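Local coordinates for protein Abbfa_003403 (Acinetobacter baumannii, PDB 4ZXH) that probably builds a peptide product as a four-domain nonribosomal peptide synthetase, combining condensation, adenylation, carrier and thioesterase domains in one chain, at residues H213-D218 with A354-F359; V265-L270 with L276-P281; Q400-L405 with T423-A428; H211-S214 with P220-A223; G417-N422 with Q429-M434. One frame throughout, in Å; residues are numbered along the deposited sequence.

Contact 1 (H213-D218 with A354-F359). With PNS (4'-phosphopantetheine), chain B.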
# COMPACT_ATOMS: atom_id res chain seq x y z
N HIS A 213 -1.47 11.99 -3.00
CA HIS A 213 -2.07 13.08 -2.24
C HIS A 213 -2.23 12.68 -0.79
O HIS A 213 -2.08 11.52 -0.44
CB HIS A 213 -3.43 13.44 -2.81
CG HIS A 213 -4.44 12.35 -2.65
ND1 HIS A 213 -5.08 12.09 -1.46
CD2 HIS A 213 -4.90 11.42 -3.53
CE1 HIS A 213 -5.90 11.07 -1.61
NE2 HIS A 213 -5.81 10.64 -2.85
N SER A 214 -2.58 13.64 0.05
CA SER A 214 -2.66 13.37 1.48
C SER A 214 -4.03 13.73 2.00
O SER A 214 -4.16 14.27 3.10
CB SER A 214 -1.58 14.12 2.24
OG SER A 214 -0.32 13.99 1.60
N ILE A 215 -5.05 13.45 1.20
CA ILE A 215 -6.41 13.59 1.67
C ILE A 215 -6.76 12.42 2.59
O ILE A 215 -6.55 11.26 2.22
CB ILE A 215 -7.40 13.65 0.51
CG1 ILE A 215 -7.13 14.91 -0.32
CG2 ILE A 215 -8.83 13.67 1.01
CD1 ILE A 215 -7.88 14.95 -1.63
N PRO A 216 -7.27 12.72 3.79
CA PRO A 216 -7.66 11.64 4.71
C PRO A 216 -8.70 10.70 4.10
O PRO A 216 -9.73 11.15 3.58
CB PRO A 216 -8.24 12.39 5.91
CG PRO A 216 -7.67 13.76 5.81
CD PRO A 216 -7.56 14.05 4.34
N LEU A 217 -8.41 9.40 4.14
CA LEU A 217 -9.32 8.40 3.61
C LEU A 217 -10.21 7.87 4.72
O LEU A 217 -9.88 7.97 5.89
CB LEU A 217 -8.56 7.26 2.95
CG LEU A 217 -7.46 7.64 1.97
CD1 LEU A 217 -6.88 6.37 1.34
CD2 LEU A 217 -7.99 8.60 0.92
N ASP A 218 -11.35 7.31 4.32
CA ASP A 218 -12.25 6.67 5.27
C ASP A 218 -11.89 5.21 5.46
O ASP A 218 -12.23 4.61 6.48
CB ASP A 218 -13.69 6.81 4.79
CG ASP A 218 -14.21 8.23 4.93
OD1 ASP A 218 -14.06 8.82 6.02
OD2 ASP A 218 -14.75 8.76 3.94
N ALA A 354 -0.87 11.41 -10.83
CA ALA A 354 -2.10 12.10 -10.43
C ALA A 354 -3.20 11.12 -10.02
O ALA A 354 -3.43 10.12 -10.71
CB ALA A 354 -2.59 13.00 -11.55
N GLN A 355 -3.88 11.43 -8.93
CA GLN A 355 -4.98 10.59 -8.48
C GLN A 355 -6.28 11.38 -8.35
O GLN A 355 -7.29 10.86 -7.89
CB GLN A 355 -4.64 9.94 -7.15
CG GLN A 355 -3.37 9.09 -7.18
CD GLN A 355 -2.11 9.89 -6.91
OE1 GLN A 355 -2.08 10.75 -6.03
NE2 GLN A 355 -1.07 9.61 -7.69
N ILE A 356 -6.23 12.65 -8.73
CA ILE A 356 -7.35 13.56 -8.67
C ILE A 356 -7.55 14.12 -10.06
O ILE A 356 -6.57 14.46 -10.73
CB ILE A 356 -7.11 14.74 -7.69
CG1 ILE A 356 -6.50 14.26 -6.37
CG2 ILE A 356 -8.41 15.54 -7.45
CD1 ILE A 356 -7.36 13.30 -5.64
N GLY A 357 -8.80 14.22 -10.51
CA GLY A 357 -9.04 14.73 -11.85
C GLY A 357 -10.15 15.76 -11.92
O GLY A 357 -11.00 15.85 -11.04
N MET A 358 -10.11 16.55 -12.98
CA MET A 358 -11.22 17.41 -13.29
C MET A 358 -11.46 17.50 -14.79
O MET A 358 -10.56 17.89 -15.54
CB MET A 358 -10.99 18.80 -12.73
CG MET A 358 -12.00 19.76 -13.32
SD MET A 358 -11.97 21.38 -12.60
CE MET A 358 -13.06 22.20 -13.74
N PHE A 359 -12.67 17.13 -15.21
CA PHE A 359 -13.05 17.15 -16.63
C PHE A 359 -14.01 18.28 -16.80
O PHE A 359 -14.93 18.43 -15.99
CB PHE A 359 -13.74 15.86 -17.13
CG PHE A 359 -13.05 14.57 -16.77
CD1 PHE A 359 -11.72 14.54 -16.38
CD2 PHE A 359 -13.75 13.37 -16.83
CE1 PHE A 359 -11.10 13.34 -16.04
CE2 PHE A 359 -13.13 12.16 -16.50
CZ PHE A 359 -11.80 12.15 -16.11
O23 PNS B . 3.02 2.56 -15.44
P24 PNS B . 3.19 2.65 -16.94
O25 PNS B . 4.53 3.08 -17.48
O27 PNS B . 2.10 3.73 -17.42
C28 PNS B . 0.72 3.56 -17.09
C29 PNS B . -0.08 4.68 -17.73
C30 PNS B . 0.21 4.60 -19.23
C31 PNS B . 0.39 6.02 -17.16
C32 PNS B . -1.56 4.50 -17.40
O33 PNS B . -1.66 4.20 -16.00
C34 PNS B . -2.36 5.74 -17.77
O35 PNS B . -2.43 6.15 -18.93
N36 PNS B . -2.99 6.39 -16.80
C37 PNS B . -3.77 7.59 -17.06
C38 PNS B . -5.21 7.31 -16.63
C39 PNS B . -6.16 8.06 -17.50
O40 PNS B . -5.93 8.21 -18.70
N41 PNS B . -7.22 8.54 -16.87
C42 PNS B . -8.32 9.30 -17.41
C43 PNS B . -8.99 9.81 -16.15
S44 PNS B . -8.40 11.49 -15.87

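Contact 2 (V265-L270 with L276-P281)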
# COMPACT_ATOMS: atom_id res chain seq x y z
N VAL A 265 -8.04 24.80 -4.07
CA VAL A 265 -8.29 25.40 -2.76
C VAL A 265 -8.98 24.40 -1.86
O VAL A 265 -8.58 24.21 -0.72
CB VAL A 265 -9.13 26.69 -2.87
CG1 VAL A 265 -9.70 27.08 -1.52
CG2 VAL A 265 -8.28 27.82 -3.41
N LEU A 266 -10.00 23.72 -2.39
CA LEU A 266 -10.66 22.65 -1.66
C LEU A 266 -9.71 21.55 -1.17
O LEU A 266 -9.72 21.21 0.01
CB LEU A 266 -11.75 22.01 -2.52
CG LEU A 266 -12.40 20.86 -1.74
CD1 LEU A 266 -13.03 21.40 -0.48
CD2 LEU A 266 -13.41 20.09 -2.56
N LEU A 267 -8.89 20.98 -2.06
CA LEU A 267 -8.01 19.88 -1.67
C LEU A 267 -6.91 20.34 -0.71
O LEU A 267 -6.42 19.57 0.11
CB LEU A 267 -7.38 19.23 -2.90
CG LEU A 267 -8.40 18.84 -3.98
CD1 LEU A 267 -7.72 18.53 -5.31
CD2 LEU A 267 -9.28 17.67 -3.55
N HIS A 268 -6.53 21.62 -0.82
CA HIS A 268 -5.61 22.26 0.11
C HIS A 268 -6.16 22.28 1.53
O HIS A 268 -5.46 21.95 2.48
CB HIS A 268 -5.32 23.69 -0.33
CG HIS A 268 -4.47 24.46 0.62
ND1 HIS A 268 -3.15 24.13 0.88
CD2 HIS A 268 -4.74 25.54 1.39
CE1 HIS A 268 -2.65 24.99 1.76
NE2 HIS A 268 -3.60 25.85 2.09
N LYS A 269 -7.43 22.66 1.65
CA LYS A 269 -8.10 22.71 2.95
C LYS A 269 -8.33 21.32 3.53
O LYS A 269 -8.19 21.13 4.73
CB LYS A 269 -9.44 23.45 2.84
CG LYS A 269 -9.32 24.96 2.62
CD LYS A 269 -8.28 25.55 3.56
CE LYS A 269 -8.08 27.04 3.35
NZ LYS A 269 -7.12 27.59 4.35
N LEU A 270 -8.66 20.34 2.69
CA LEU A 270 -8.88 18.97 3.16
C LEU A 270 -7.62 18.21 3.58
O LEU A 270 -7.67 17.32 4.42
CB LEU A 270 -9.59 18.14 2.10
CG LEU A 270 -11.02 18.51 1.71
CD1 LEU A 270 -11.61 17.40 0.88
CD2 LEU A 270 -11.88 18.78 2.93
N LEU A 276 -0.08 19.98 -4.68
CA LEU A 276 -1.21 19.19 -5.15
C LEU A 276 -1.13 18.97 -6.65
O LEU A 276 -0.77 19.89 -7.39
CB LEU A 276 -2.51 19.87 -4.81
CG LEU A 276 -2.66 20.33 -3.37
CD1 LEU A 276 -3.69 21.47 -3.29
CD2 LEU A 276 -3.10 19.16 -2.53
N VAL A 277 -1.48 17.76 -7.10
CA VAL A 277 -1.58 17.50 -8.53
C VAL A 277 -3.01 17.16 -8.95
O VAL A 277 -3.68 16.36 -8.30
CB VAL A 277 -0.67 16.35 -8.96
CG1 VAL A 277 -0.79 16.11 -10.45
CG2 VAL A 277 0.76 16.66 -8.61
N ILE A 278 -3.48 17.79 -10.03
CA ILE A 278 -4.79 17.48 -10.60
C ILE A 278 -4.67 17.18 -12.10
O ILE A 278 -4.13 17.99 -12.86
CB ILE A 278 -5.77 18.64 -10.41
CG1 ILE A 278 -6.05 18.88 -8.93
CG2 ILE A 278 -7.08 18.35 -11.12
CD1 ILE A 278 -7.16 19.86 -8.69
N ALA A 279 -5.20 16.03 -12.53
CA ALA A 279 -5.17 15.66 -13.94
C ALA A 279 -6.33 16.31 -14.68
O ALA A 279 -7.43 16.36 -14.15
CB ALA A 279 -5.23 14.13 -14.11
N THR A 280 -6.07 16.81 -15.90
CA THR A 280 -7.11 17.40 -16.76
C THR A 280 -7.01 16.98 -18.23
O THR A 280 -6.21 17.52 -18.97
CB THR A 280 -7.07 18.93 -16.78
OG1 THR A 280 -7.00 19.44 -15.44
CG2 THR A 280 -8.34 19.45 -17.44
N PRO A 281 -7.83 16.02 -18.64
CA PRO A 281 -8.04 15.66 -20.05
C PRO A 281 -8.19 16.85 -20.98
O PRO A 281 -8.91 17.80 -20.65
CB PRO A 281 -9.34 14.89 -20.00
CG PRO A 281 -9.25 14.15 -18.70
CD PRO A 281 -8.51 15.08 -17.74

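Contact 3 (Q400-L405 with T423-A428). With PNS (4'-phosphopantetheine), chain B.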
# COMPACT_ATOMS: atom_id res chain seq x y z
N GLN A 400 -12.03 5.67 -12.19
CA GLN A 400 -10.81 5.92 -12.94
C GLN A 400 -9.73 6.42 -12.02
O GLN A 400 -8.58 5.97 -12.10
CB GLN A 400 -11.05 6.93 -14.05
CG GLN A 400 -11.85 6.38 -15.19
CD GLN A 400 -12.24 7.45 -16.17
OE1 GLN A 400 -11.88 8.61 -15.99
NE2 GLN A 400 -12.97 7.06 -17.23
N LEU A 401 -10.11 7.34 -11.13
CA LEU A 401 -9.19 7.97 -10.20
C LEU A 401 -9.71 7.87 -8.77
O LEU A 401 -10.70 7.20 -8.52
CB LEU A 401 -8.98 9.42 -10.58
CG LEU A 401 -8.36 9.68 -11.95
CD1 LEU A 401 -8.30 11.18 -12.20
CD2 LEU A 401 -6.97 9.03 -12.05
N ASP A 402 -9.02 8.52 -7.84
CA ASP A 402 -9.46 8.54 -6.45
C ASP A 402 -10.68 9.42 -6.34
O ASP A 402 -11.66 9.09 -5.66
CB ASP A 402 -8.36 9.05 -5.52
CG ASP A 402 -7.30 8.01 -5.23
OD1 ASP A 402 -7.27 6.98 -5.94
OD2 ASP A 402 -6.50 8.22 -4.30
N ILE A 403 -10.60 10.56 -7.03
CA ILE A 403 -11.66 11.56 -7.11
C ILE A 403 -11.66 12.15 -8.52
O ILE A 403 -10.59 12.40 -9.08
CB ILE A 403 -11.45 12.72 -6.11
CG1 ILE A 403 -11.41 12.23 -4.67
CG2 ILE A 403 -12.57 13.70 -6.17
CD1 ILE A 403 -11.00 13.32 -3.71
N THR A 404 -12.84 12.37 -9.08
CA THR A 404 -12.94 13.15 -10.30
C THR A 404 -14.12 14.13 -10.23
O THR A 404 -15.26 13.73 -9.99
CB THR A 404 -13.13 12.28 -11.56
OG1 THR A 404 -12.03 11.38 -11.71
CG2 THR A 404 -13.22 13.16 -12.79
N LEU A 405 -13.84 15.40 -10.46
CA LEU A 405 -14.88 16.42 -10.60
C LEU A 405 -15.26 16.60 -12.08
O LEU A 405 -14.41 16.93 -12.91
CB LEU A 405 -14.39 17.75 -10.01
CG LEU A 405 -15.36 18.91 -10.05
CD1 LEU A 405 -16.55 18.56 -9.19
CD2 LEU A 405 -14.67 20.16 -9.54
N THR A 423 -15.03 4.17 -4.08
CA THR A 423 -15.73 3.67 -2.89
C THR A 423 -14.92 2.73 -1.98
O THR A 423 -15.43 2.21 -0.99
CB THR A 423 -17.03 2.93 -3.26
OG1 THR A 423 -16.73 1.84 -4.14
CG2 THR A 423 -17.97 3.85 -3.94
N ASP A 424 -13.66 2.49 -2.32
CA ASP A 424 -12.78 1.75 -1.42
C ASP A 424 -11.99 2.72 -0.53
O ASP A 424 -11.36 2.33 0.44
CB ASP A 424 -11.82 0.83 -2.19
CG ASP A 424 -12.51 -0.42 -2.72
OD1 ASP A 424 -13.66 -0.71 -2.34
OD2 ASP A 424 -11.87 -1.15 -3.51
N LEU A 425 -12.06 4.00 -0.88
CA LEU A 425 -11.36 5.03 -0.13
C LEU A 425 -12.31 5.95 0.63
O LEU A 425 -12.03 6.35 1.77
CB LEU A 425 -10.49 5.85 -1.08
CG LEU A 425 -9.62 5.00 -1.98
CD1 LEU A 425 -8.67 5.87 -2.78
CD2 LEU A 425 -8.85 3.96 -1.17
N PHE A 426 -13.44 6.27 0.01
CA PHE A 426 -14.37 7.24 0.58
C PHE A 426 -15.77 6.70 0.81
O PHE A 426 -16.27 5.85 0.05
CB PHE A 426 -14.43 8.46 -0.32
CG PHE A 426 -13.11 9.15 -0.47
CD1 PHE A 426 -12.52 9.79 0.61
CD2 PHE A 426 -12.44 9.13 -1.68
CE1 PHE A 426 -11.28 10.43 0.48
CE2 PHE A 426 -11.21 9.77 -1.83
CZ PHE A 426 -10.63 10.42 -0.74
N SER A 427 -16.41 7.18 1.87
CA SER A 427 -17.79 6.83 2.16
C SER A 427 -18.73 7.76 1.38
O SER A 427 -18.31 8.79 0.86
CB SER A 427 -18.06 6.94 3.66
OG SER A 427 -18.03 8.30 4.08
N ALA A 428 -20.01 7.39 1.29
CA ALA A 428 -20.98 8.25 0.62
C ALA A 428 -21.09 9.56 1.36
O ALA A 428 -21.23 10.62 0.75
CB ALA A 428 -22.34 7.57 0.54
O23 PNS B . 3.02 2.56 -15.44
P24 PNS B . 3.19 2.65 -16.94
O25 PNS B . 4.53 3.08 -17.48
O27 PNS B . 2.10 3.73 -17.42
C28 PNS B . 0.72 3.56 -17.09
C29 PNS B . -0.08 4.68 -17.73
C30 PNS B . 0.21 4.60 -19.23
C31 PNS B . 0.39 6.02 -17.16
C32 PNS B . -1.56 4.50 -17.40
O33 PNS B . -1.66 4.20 -16.00
C34 PNS B . -2.36 5.74 -17.77
O35 PNS B . -2.43 6.15 -18.93
N36 PNS B . -2.99 6.39 -16.80
C37 PNS B . -3.77 7.59 -17.06
C38 PNS B . -5.21 7.31 -16.63
C39 PNS B . -6.16 8.06 -17.50
O40 PNS B . -5.93 8.21 -18.70
N41 PNS B . -7.22 8.54 -16.87
C42 PNS B . -8.32 9.30 -17.41
C43 PNS B . -8.99 9.81 -16.15
S44 PNS B . -8.40 11.49 -15.87

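Contact 4 (H211-S214 with P220-A223)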
# COMPACT_ATOMS: atom_id res chain seq x y z
N HIS A 211 4.21 11.61 -4.60
CA HIS A 211 3.83 10.30 -5.08
C HIS A 211 2.32 10.10 -4.98
O HIS A 211 1.71 9.55 -5.89
CB HIS A 211 4.58 9.25 -4.26
CG HIS A 211 4.23 7.85 -4.60
ND1 HIS A 211 4.84 7.15 -5.62
CD2 HIS A 211 3.34 6.99 -4.03
CE1 HIS A 211 4.35 5.92 -5.67
NE2 HIS A 211 3.44 5.80 -4.72
N VAL A 212 1.74 10.57 -3.88
CA VAL A 212 0.30 10.43 -3.65
C VAL A 212 -0.20 11.62 -2.82
O VAL A 212 0.56 12.22 -2.05
CB VAL A 212 -0.04 9.08 -2.94
CG1 VAL A 212 0.68 8.95 -1.61
CG2 VAL A 212 -1.51 8.94 -2.72
N HIS A 213 -1.47 11.99 -3.00
CA HIS A 213 -2.07 13.08 -2.24
C HIS A 213 -2.23 12.68 -0.79
O HIS A 213 -2.08 11.52 -0.44
CB HIS A 213 -3.43 13.44 -2.81
CG HIS A 213 -4.44 12.35 -2.65
ND1 HIS A 213 -5.08 12.09 -1.46
CD2 HIS A 213 -4.90 11.42 -3.53
CE1 HIS A 213 -5.90 11.07 -1.61
NE2 HIS A 213 -5.81 10.64 -2.85
N SER A 214 -2.58 13.64 0.05
CA SER A 214 -2.66 13.37 1.48
C SER A 214 -4.03 13.73 2.00
O SER A 214 -4.16 14.27 3.10
CB SER A 214 -1.58 14.12 2.24
OG SER A 214 -0.32 13.99 1.60
N PRO A 220 -8.67 2.06 4.53
CA PRO A 220 -7.29 1.85 4.08
C PRO A 220 -7.19 1.52 2.59
O PRO A 220 -7.97 0.72 2.05
CB PRO A 220 -6.84 0.65 4.93
CG PRO A 220 -8.10 -0.04 5.32
CD PRO A 220 -9.11 1.05 5.50
N ARG A 221 -6.24 2.15 1.92
CA ARG A 221 -6.06 1.95 0.49
C ARG A 221 -5.65 0.51 0.16
O ARG A 221 -4.67 -0.02 0.72
CB ARG A 221 -5.03 2.95 -0.05
CG ARG A 221 -4.99 3.01 -1.55
CD ARG A 221 -3.80 3.81 -2.05
NE ARG A 221 -3.87 5.19 -1.61
CZ ARG A 221 -4.53 6.14 -2.27
NH1 ARG A 221 -4.54 7.37 -1.79
NH2 ARG A 221 -5.18 5.85 -3.39
N PRO A 222 -6.39 -0.15 -0.74
CA PRO A 222 -6.07 -1.52 -1.17
C PRO A 222 -4.73 -1.60 -1.90
O PRO A 222 -4.34 -0.63 -2.56
CB PRO A 222 -7.21 -1.88 -2.13
CG PRO A 222 -8.32 -0.95 -1.75
CD PRO A 222 -7.65 0.33 -1.32
N ALA A 223 -4.06 -2.74 -1.80
CA ALA A 223 -2.75 -2.88 -2.41
C ALA A 223 -2.83 -2.76 -3.93
O ALA A 223 -1.95 -2.17 -4.56
CB ALA A 223 -2.12 -4.20 -2.01

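Contact 5 (G417-N422 with Q429-M434)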
# COMPACT_ATOMS: atom_id res chain seq x y z
N GLY A 417 -22.91 19.42 -11.91
CA GLY A 417 -21.66 18.73 -11.68
C GLY A 417 -21.84 17.32 -11.15
O GLY A 417 -22.88 16.98 -10.57
N VAL A 418 -20.80 16.51 -11.35
CA VAL A 418 -20.78 15.15 -10.85
C VAL A 418 -19.47 14.92 -10.13
O VAL A 418 -18.42 15.01 -10.75
CB VAL A 418 -20.91 14.10 -11.96
CG1 VAL A 418 -21.18 12.71 -11.36
CG2 VAL A 418 -22.00 14.46 -12.92
N LEU A 419 -19.53 14.62 -8.84
CA LEU A 419 -18.34 14.19 -8.11
C LEU A 419 -18.25 12.67 -8.15
O LEU A 419 -19.08 11.97 -7.59
CB LEU A 419 -18.34 14.69 -6.66
CG LEU A 419 -17.02 14.35 -5.92
CD1 LEU A 419 -15.85 15.19 -6.39
CD2 LEU A 419 -17.17 14.50 -4.43
N LYS A 420 -17.24 12.17 -8.84
CA LYS A 420 -16.97 10.74 -8.87
C LYS A 420 -15.91 10.42 -7.85
O LYS A 420 -14.91 11.14 -7.75
CB LYS A 420 -16.53 10.30 -10.25
CG LYS A 420 -17.64 10.48 -11.27
CD LYS A 420 -17.30 9.74 -12.49
CE LYS A 420 -18.33 9.89 -13.53
NZ LYS A 420 -17.74 9.33 -14.78
N TYR A 421 -16.14 9.35 -7.09
CA TYR A 421 -15.24 8.99 -5.99
C TYR A 421 -15.09 7.49 -5.86
O TYR A 421 -16.04 6.73 -6.08
CB TYR A 421 -15.76 9.57 -4.67
CG TYR A 421 -17.09 9.03 -4.21
CD1 TYR A 421 -18.29 9.52 -4.74
CD2 TYR A 421 -17.17 8.05 -3.24
CE1 TYR A 421 -19.53 9.02 -4.32
CE2 TYR A 421 -18.40 7.55 -2.81
CZ TYR A 421 -19.57 8.03 -3.35
OH TYR A 421 -20.79 7.52 -2.91
N ASN A 422 -13.88 7.08 -5.50
CA ASN A 422 -13.54 5.67 -5.32
C ASN A 422 -14.12 5.14 -4.01
O ASN A 422 -13.73 5.60 -2.93
CB ASN A 422 -12.01 5.56 -5.36
CG ASN A 422 -11.50 4.14 -5.29
OD1 ASN A 422 -12.05 3.29 -4.57
ND2 ASN A 422 -10.42 3.88 -6.01
N GLN A 429 -20.99 9.48 2.68
CA GLN A 429 -21.11 10.65 3.53
C GLN A 429 -19.97 11.64 3.27
O GLN A 429 -20.19 12.85 3.25
CB GLN A 429 -21.13 10.22 4.99
CG GLN A 429 -21.95 11.13 5.87
CD GLN A 429 -22.40 10.45 7.16
OE1 GLN A 429 -22.05 9.29 7.42
NE2 GLN A 429 -23.21 11.16 7.95
N SER A 430 -18.77 11.12 3.05
CA SER A 430 -17.61 11.95 2.72
C SER A 430 -17.74 12.60 1.35
O SER A 430 -17.27 13.72 1.15
CB SER A 430 -16.33 11.12 2.75
OG SER A 430 -15.98 10.78 4.08
N ALA A 431 -18.36 11.90 0.41
CA ALA A 431 -18.56 12.49 -0.91
C ALA A 431 -19.49 13.67 -0.76
O ALA A 431 -19.21 14.75 -1.29
CB ALA A 431 -19.11 11.47 -1.88
N GLU A 432 -20.58 13.47 -0.02
CA GLU A 432 -21.55 14.53 0.21
C GLU A 432 -20.85 15.73 0.82
O GLU A 432 -21.02 16.87 0.35
CB GLU A 432 -22.71 14.05 1.08
CG GLU A 432 -23.75 15.13 1.40
CD GLU A 432 -24.55 15.61 0.18
OE1 GLU A 432 -24.74 14.83 -0.79
OE2 GLU A 432 -24.98 16.79 0.18
N ASN A 433 -20.01 15.48 1.81
CA ASN A 433 -19.19 16.52 2.42
C ASN A 433 -18.28 17.29 1.49
O ASN A 433 -18.21 18.52 1.59
CB ASN A 433 -18.33 15.92 3.52
CG ASN A 433 -17.90 16.95 4.50
OD1 ASN A 433 -18.71 17.75 4.96
ND2 ASN A 433 -16.60 17.02 4.75
N MET A 434 -17.54 16.58 0.64
CA MET A 434 -16.70 17.23 -0.36
C MET A 434 -17.53 18.13 -1.27
O MET A 434 -17.08 19.22 -1.63
CB MET A 434 -15.94 16.19 -1.19
CG MET A 434 -14.61 15.76 -0.59
SD MET A 434 -13.69 14.53 -1.54
CE MET A 434 -14.48 13.02 -1.00

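Contact 1 (H213-D218 with A354-F359)
H213 meets Q355 and I356 at the start of strand 356-360, and the close packing is concentrated round its imidazole ring. CD1 of I356 lies 3.7 Å from CD2 of H213, the two side chains running at about a right angle. From another direction the CB of Q355 comes up in the plane of the ring, at its edge, 3.9 Å from the same CD2. The CG of H213 sits between its own backbone N and carbonyl carbon (chi1 66°), which turns ND1 back along the loop. There ND1 accepts the N-H of I215 at 3.0 Å and 160°, almost exactly in the ring plane, and so fixes the ring's rotation. With ND1 used as acceptor, NE2 would probably carry the proton it offers to D402. Strand 356-360 is an outer strand of the four-stranded sheet in the condensation domain, and the loop packs against its first residue through H213 and I215. The rest is slacker. CD1 of I215 and CD1 of I356 are 4.4 Å apart, and the bond from H213 N to Q355 OE1 is long and weak (3.3 Å, 143°), the amide of Q355 being held by N351 through NE2. H213 itself stays partly exposed. Further along the strand, F359 is poorly ordered and partly exposed; the edge of its ring, near the ring plane, meets S44 of the phosphopantetheine.

Contact 2 (V265-L270 with L276-P281)
Helix 255-271 turns back through a short connection into strand 275-279, and in this roughly antiparallel helix-strand pair of the condensation domain L267 and H268 pack on L276 and I278. The segment axes pass 9.6 Å apart at 139°, and no hydrogen bond crosses between them. L276 reaches back to the helix with both methyls. Its CD1 lies 3.8 Å from the backbone N of H268 and 4.0 Å from the CB of H268, while its other methyl, CD2, faces the CB of L267 at 4.3 Å. One leucine fork thus straddles two successive helix residues and rests partly on the helix backbone. Two residues further along the strand, I278 meets the end of L267, whose CD1 is 3.7 Å from I278 CD1 and 4.0 Å from I278 CG1. The CG of L267 stands beside its backbone N, anti to the carbonyl carbon (chi1 -51°), and this carries CD1 out to I278. The imidazole of H268 takes no part in this apolar seam: it leads away, and its ND1 is hydrogen-bonded to the carbonyl O of E273 in the connection. L267 also touches I215 and I356, tying the helix to the neighbouring sheet. Aliphatic residues alternating on a strand against a largely buried helix are consistent with the helix-on-sheet layering of the chloramphenicol acetyltransferase-like fold of condensation domains.

Contact 3 (Q400-L405 with T423-A428)
D402 and I403 face L425 and F426 where strand 403-411 begins, within the four-stranded sheet of the condensation domain; the loop 423-428 leads from strand 414-422 into helix 428-447. The apolar part is formed by I403 and F426, whose side chains run at about a right angle. The ring comes to the isoleucine with CE2, 3.8 Å from I403 CG1 and 4.0 Å from I403 CD1. One face of the F426 ring carries its own neighbour: the CB of L425 stands 3.8 Å above the plane, displaced toward the rim. Polar atoms meet carbon in the second group. The carbonyl O of D402 lies in the plane of the F426 ring, at its edge, 3.9 Å from CE2. L425 CD1 lies over one face of the D402 carboxylate, 3.5 Å from CG and almost equally near both oxygens, sent there by a CG beside its backbone N (chi1 -50°). The methyl helps shield a charge whose polar partners are the side chains of H213 and R221; such burial would probably strengthen these pairings. Backbone bonds join D402 to Q355 and N422. S427 ends the loop as N-cap of helix 428-447, its OG bonded to the N of S430. The third group concerns the phosphopantetheine. The extended side chain of Q400 brings OE1 beside C43, and the thiol S44 rests 3.7 Å from CD1 of L401.

Contact 4 (H211-S214 with P220-A223)
R221 reaches V212 and H213 by running out nearly straight from its backbone, with CG opposite the backbone N (chi1 -168°), and then bending at chi3 (-63°), so that the guanidinium swings over toward the loop 211-214. V212 answers with CG2, the methyl that points anti to its own N. This methyl comes to 3.5 Å from NH1 of R221 and 4.1 Å from CZ, the two side chains sliding past each other in opposite directions. The backbones stay well apart, with 11.4 Å between the CA atoms of V212 and R221, and the long arginine side chain bridges most of this separation. The same NH1 lies 3.7 Å from NE2 of H213 and 3.9 Å from its CE1. H213 sits at the edge of the guanidinium, near its plane, but the imidazole is turned 70° against it, so the two groups do not stack. No hydrogen bond joins them: NE2 of H213 makes a hydrogen bond, and NH2 of R221 a salt bridge, to one carboxylate oxygen, OD2 of D402, which would be expected to offset the charge of R221. V212 CG2 also stands over one face of the H213 ring, toward its rim. NE of R221 bonds to the hydroxyl of Y935, in the C-terminal part of the adenylation enzyme, so this loop pairing lies where condensation and adenylation regions meet. Both segments belong to the long connection between helix 197-205 and strand 229-235, and D402 links them to the start of strand 403-411.

Contact 5 (G417-N422 with Q429-M434)
Strand 417-422 and helix 429-434 run roughly antiparallel, their segment axes 9.5 Å apart at 141°, and they come nearest where Y421 faces A431, with 7.0 Å between the CA atoms. The methyl of A431 sits over one face of the Y421 ring, its CB 3.6 Å from the ring centroid and 16° off the normal, a CH-pi contact. Nearest to it are CE1 and CD1 of the ring, on one side of the centre. CG of Y421, between its backbone N and carbonyl carbon (chi1 64°), brings the ring to where its face meets this methyl. Two residues back along the strand, L419 uses its CD2 branch. This methyl fits against the helix 3.8 Å from the carbonyl O of A431 and 3.9 Å from the CB of M434, the leucine and methionine side chains being at about a right angle. K420, between L419 and Y421, points to the other face of the sheet, where NZ forms a salt bridge with E406. With no hydrogen bond between strand and helix, the helix is seated on this face of the sheet by dispersion and CH-pi attraction, while the tyrosine hydroxyl turns to a weak bond with S230.

All five contacts are buried in the condensation domain, but they differ in chemistry. Contacts 2 and 5 each set a helix roughly antiparallel to a strand through apolar side chains, and L270 of one helix packs on M434 of the other. Contacts 1 and 3 reach neighbouring strands of the same four-stranded sheet, 356-360 and 403-411, and both touch the phosphopantetheine, mixing methyl packing with polar groups. Strands 403-411 and 414-422, of contacts 3 and 5, are paired neighbours in that sheet. Contact 4, between loops toward the adenylation region, is the smallest, and its arginine and histidine find their polar partners outside it; it shares H213 with contact 1 and joins contact 3 through D402.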